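Local coordinates for protein organophosphorus hydrolase (PDB 4LE6) that probably hydrolyses organophosphate triesters with the two zinc ions held in its metallo-beta-lactamase-type active site, at residues A[241-247]-A[289-295]. Numbering follows the deposited sequence.
Sequences SLLVWGD and WVAGAHL. With ZN (zinc ion), chain K; ZN (zinc ion), chain J.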
ATOM      1  N   SER A 241      -9.883  -6.756 -16.447  1.00 22.74           N
ATOM      2  CA  SER A 241      -9.135  -8.004 -16.396  1.00 22.68           C
ATOM      3  C   SER A 241      -8.111  -7.952 -15.296  1.00 24.94           C
ATOM      4  O   SER A 241      -7.470  -6.921 -15.079  1.00 26.32           O
ATOM      5  CB  SER A 241      -8.414  -8.253 -17.721  1.00 26.76           C
ATOM      6  OG  SER A 241      -9.341  -8.357 -18.770  1.00 29.98           O
ATOM      7  N   LEU A 242      -7.959  -9.079 -14.617  1.00 20.27           N
ATOM      8  CA  LEU A 242      -6.966  -9.248 -13.581  1.00 20.16           C
ATOM      9  C   LEU A 242      -6.218 -10.539 -13.830  1.00 21.27           C
ATOM     10  O   LEU A 242      -6.821 -11.597 -14.024  1.00 23.51           O
ATOM     11  CB  LEU A 242      -7.612  -9.296 -12.193  1.00 21.62           C
ATOM     12  CG  LEU A 242      -6.682  -9.675 -11.029  1.00 26.02           C
ATOM     13  CD1 LEU A 242      -5.531  -8.698 -10.875  1.00 30.46           C
ATOM     14  CD2 LEU A 242      -7.475  -9.715  -9.744  1.00 33.95           C
ATOM     15  N   LEU A 243      -4.896 -10.448 -13.828  1.00 21.39           N
ATOM     16  CA  LEU A 243      -4.070 -11.627 -14.006  1.00 22.26           C
ATOM     17  C   LEU A 243      -3.406 -11.943 -12.677  1.00 21.13           C
ATOM     18  O   LEU A 243      -2.592 -11.167 -12.181  1.00 21.45           O
ATOM     19  CB  LEU A 243      -3.012 -11.389 -15.080  1.00 21.10           C
ATOM     20  CG  LEU A 243      -2.163 -12.615 -15.405  1.00 26.52           C
ATOM     21  CD1 LEU A 243      -2.952 -13.619 -16.243  1.00 32.78           C
ATOM     22  CD2 LEU A 243      -0.892 -12.180 -16.122  1.00 25.86           C
ATOM     23  N   VAL A 244      -3.788 -13.073 -12.093  1.00 19.56           N
ATOM     24  CA  VAL A 244      -3.174 -13.539 -10.863  1.00 20.57           C
ATOM     25  C   VAL A 244      -2.007 -14.374 -11.323  1.00 22.16           C
ATOM     26  O   VAL A 244      -2.195 -15.514 -11.778  1.00 24.86           O
ATOM     27  CB  VAL A 244      -4.124 -14.371 -10.014  1.00 21.17           C
ATOM     28  CG1 VAL A 244      -3.448 -14.743  -8.686  1.00 18.63           C
ATOM     29  CG2 VAL A 244      -5.406 -13.591  -9.796  1.00 23.10           C
ATOM     30  N   TRP A 245      -0.805 -13.805 -11.227  1.00 21.91           N
ATOM     31  CA  TRP A 245       0.255 -14.271 -12.129  1.00 23.61           C
ATOM     32  C   TRP A 245       1.231 -15.255 -11.515  1.00 22.92           C
ATOM     33  O   TRP A 245       2.021 -15.859 -12.225  1.00 22.85           O
ATOM     34  CB  TRP A 245       0.966 -13.108 -12.861  1.00 24.06           C
ATOM     35  CG  TRP A 245       1.986 -12.294 -12.114  1.00 24.22           C
ATOM     36  CD1 TRP A 245       2.463 -12.492 -10.850  1.00 25.66           C
ATOM     37  CD2 TRP A 245       2.650 -11.123 -12.615  1.00 23.00           C
ATOM     38  NE1 TRP A 245       3.397 -11.520 -10.543  1.00 25.78           N
ATOM     39  CE2 TRP A 245       3.522 -10.673 -11.609  1.00 21.89           C
ATOM     40  CE3 TRP A 245       2.592 -10.421 -13.827  1.00 25.82           C
ATOM     41  CZ2 TRP A 245       4.332  -9.549 -11.773  1.00 24.46           C
ATOM     42  CZ3 TRP A 245       3.402  -9.310 -13.989  1.00 25.87           C
ATOM     43  CH2 TRP A 245       4.258  -8.884 -12.965  1.00 26.79           C
ATOM     44  N   GLY A 246       1.158 -15.434 -10.199  1.00 18.32           N
ATOM     45  CA  GLY A 246       2.041 -16.347  -9.519  1.00 18.58           C
ATOM     46  C   GLY A 246       3.421 -15.728  -9.341  1.00 19.68           C
ATOM     47  O   GLY A 246       3.558 -14.585  -8.900  1.00 22.31           O
ATOM     48  N   ASP A 247       4.440 -16.501  -9.687  1.00 19.50           N
ATOM     49  CA  ASP A 247       5.830 -16.148  -9.462  1.00 21.13           C
ATOM     50  C   ASP A 247       6.553 -15.671 -10.735  1.00 24.20           C
ATOM     51  O   ASP A 247       7.735 -15.973 -10.940  1.00 22.85           O
ATOM     52  CB  ASP A 247       6.547 -17.349  -8.840  1.00 20.82           C
ATOM     53  CG  ASP A 247       6.210 -17.530  -7.367  1.00 22.96           C
ATOM     54  OD1 ASP A 247       5.219 -16.928  -6.907  1.00 20.02           O
ATOM     55  OD2 ASP A 247       6.933 -18.282  -6.677  1.00 20.55           O
ATOM     56  N   TRP A 289      -5.013  -5.434 -14.666  1.00 21.75           N
ATOM     57  CA  TRP A 289      -4.620  -5.480 -13.271  1.00 21.35           C
ATOM     58  C   TRP A 289      -3.783  -6.744 -13.075  1.00 24.20           C
ATOM     59  O   TRP A 289      -4.032  -7.775 -13.704  1.00 27.18           O
ATOM     60  CB  TRP A 289      -5.840  -5.553 -12.355  1.00 20.14           C
ATOM     61  CG  TRP A 289      -6.652  -4.307 -12.242  1.00 26.96           C
ATOM     62  CD1 TRP A 289      -7.790  -4.005 -12.926  1.00 28.32           C
ATOM     63  CD2 TRP A 289      -6.410  -3.202 -11.356  1.00 30.48           C
ATOM     64  NE1 TRP A 289      -8.272  -2.780 -12.525  1.00 28.85           N
ATOM     65  CE2 TRP A 289      -7.440  -2.264 -11.570  1.00 29.63           C
ATOM     66  CE3 TRP A 289      -5.424  -2.919 -10.408  1.00 31.84           C
ATOM     67  CZ2 TRP A 289      -7.513  -1.056 -10.867  1.00 29.23           C
ATOM     68  CZ3 TRP A 289      -5.490  -1.723  -9.717  1.00 32.57           C
ATOM     69  CH2 TRP A 289      -6.528  -0.806  -9.948  1.00 30.37           C
ATOM     70  N   VAL A 290      -2.824  -6.673 -12.167  1.00 22.48           N
ATOM     71  CA  VAL A 290      -1.979  -7.806 -11.843  1.00 20.13           C
ATOM     72  C   VAL A 290      -2.097  -8.091 -10.347  1.00 20.57           C
ATOM     73  O   VAL A 290      -2.189  -7.161  -9.542  1.00 20.63           O
ATOM     74  CB  VAL A 290      -0.532  -7.499 -12.240  1.00 18.54           C
ATOM     75  CG1 VAL A 290       0.431  -8.480 -11.613  1.00 20.42           C
ATOM     76  CG2 VAL A 290      -0.401  -7.509 -13.774  1.00 23.63           C
ATOM     77  N   ALA A 291      -2.129  -9.375  -9.999  1.00 22.10           N
ATOM     78  CA  ALA A 291      -2.077  -9.830  -8.607  1.00 21.11           C
ATOM     79  C   ALA A 291      -0.878 -10.774  -8.471  1.00 20.33           C
ATOM     80  O   ALA A 291      -0.890 -11.875  -9.049  1.00 20.20           O
ATOM     81  CB  ALA A 291      -3.370 -10.544  -8.239  1.00 21.62           C
ATOM     82  N   GLY A 292       0.152 -10.342  -7.737  1.00 23.25           N
ATOM     83  CA  GLY A 292       1.438 -11.021  -7.741  1.00 18.19           C
ATOM     84  C   GLY A 292       1.835 -11.581  -6.395  1.00 17.83           C
ATOM     85  O   GLY A 292       1.988 -10.853  -5.400  1.00 18.81           O
ATOM     86  N   ALA A 293       2.081 -12.881  -6.381  1.00 17.74           N
ATOM     87  CA  ALA A 293       2.319 -13.614  -5.149  1.00 18.64           C
ATOM     88  C   ALA A 293       3.444 -13.041  -4.306  1.00 20.66           C
ATOM     89  O   ALA A 293       3.439 -13.176  -3.073  1.00 17.87           O
ATOM     90  CB  ALA A 293       2.605 -15.066  -5.463  1.00 21.20           C
ATOM     91  N   HIS A 294       4.424 -12.411  -4.948  1.00 22.36           N
ATOM     92  CA  HIS A 294       5.582 -11.889  -4.207  1.00 21.03           C
ATOM     93  C   HIS A 294       5.804 -10.396  -4.389  1.00 20.18           C
ATOM     94  O   HIS A 294       6.888  -9.866  -4.097  1.00 20.06           O
ATOM     95  CB  HIS A 294       6.840 -12.682  -4.570  1.00 22.39           C
ATOM     96  CG  HIS A 294       6.718 -14.136  -4.239  1.00 25.56           C
ATOM     97  ND1 HIS A 294       6.440 -14.579  -2.964  1.00 24.37           N
ATOM     98  CD2 HIS A 294       6.785 -15.241  -5.017  1.00 23.81           C
ATOM     99  CE1 HIS A 294       6.348 -15.894  -2.968  1.00 21.40           C
ATOM    100  NE2 HIS A 294       6.544 -16.322  -4.203  1.00 21.62           N
ATOM    101  N   LEU A 295       4.760  -9.705  -4.821  1.00 17.80           N
ATOM    102  CA  LEU A 295       4.793  -8.252  -4.887  1.00 18.77           C
ATOM    103  C   LEU A 295       4.370  -7.736  -3.504  1.00 18.91           C
ATOM    104  O   LEU A 295       3.703  -8.458  -2.767  1.00 18.76           O
ATOM    105  CB  LEU A 295       3.859  -7.740  -5.992  1.00 18.35           C
ATOM    106  CG  LEU A 295       4.206  -8.265  -7.391  1.00 20.32           C
ATOM    107  CD1 LEU A 295       3.197  -7.762  -8.417  1.00 22.65           C
ATOM    108  CD2 LEU A 295       5.621  -7.874  -7.801  1.00 19.89           C
TER
HETATM  109 ZN    ZN K 406       6.488 -18.341  -4.586  1.00 20.50          ZN
HETATM  110 ZN    ZN J 405       7.650 -20.407  -6.658  1.00 24.94          ZN
HETATM  111  O   HOH W   1       4.997 -12.501  -8.068  1.00 25.19           O
HETATM  112  O   HOH W   2      -0.046 -14.474  -7.946  1.00 30.00           O
HETATM  113  O   HOH W   3       7.610 -19.780  -4.619  1.00 14.52           O
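In the metallo-beta-lactamase fold, metal ligands come from loops at the ends of sheet strands, and 241-247 beside 289-295 is a worked example. Trp-245 turns its indole across the partner strand: Val-290 CG1 sits 3.6 Å from the centroid of its six-membered ring, a CH-pi contact over the face, while Trp-245 CZ2 meets Leu-295 CD1 at 4.0 Å. At Gly-292 a CB would clash with Trp-245 NE1. Ala-291 holds the middle of the pairing, its N bonding Leu-243 O and its O accepting Trp-245 N, each at 2.9 Å; its methyl packs against Leu-242 and Val-244, on the sheet face that meets Tyr-92 of the other sheet in the αββα sandwich. Helix 269-286, which joins the strands in a beta-alpha-beta crossover, packs against the face bearing Leu-243 and Val-290. Water 1 links Trp-245 NE1, Gly-246 O and His-294 N. Beyond it, Asp-247 OD2 bridges both zincs, and His-294 NE2 binds one of them, each 2.1 Å from that shared ion, while His-294 ND1 is hydrogen-bonded to Ala-88 O.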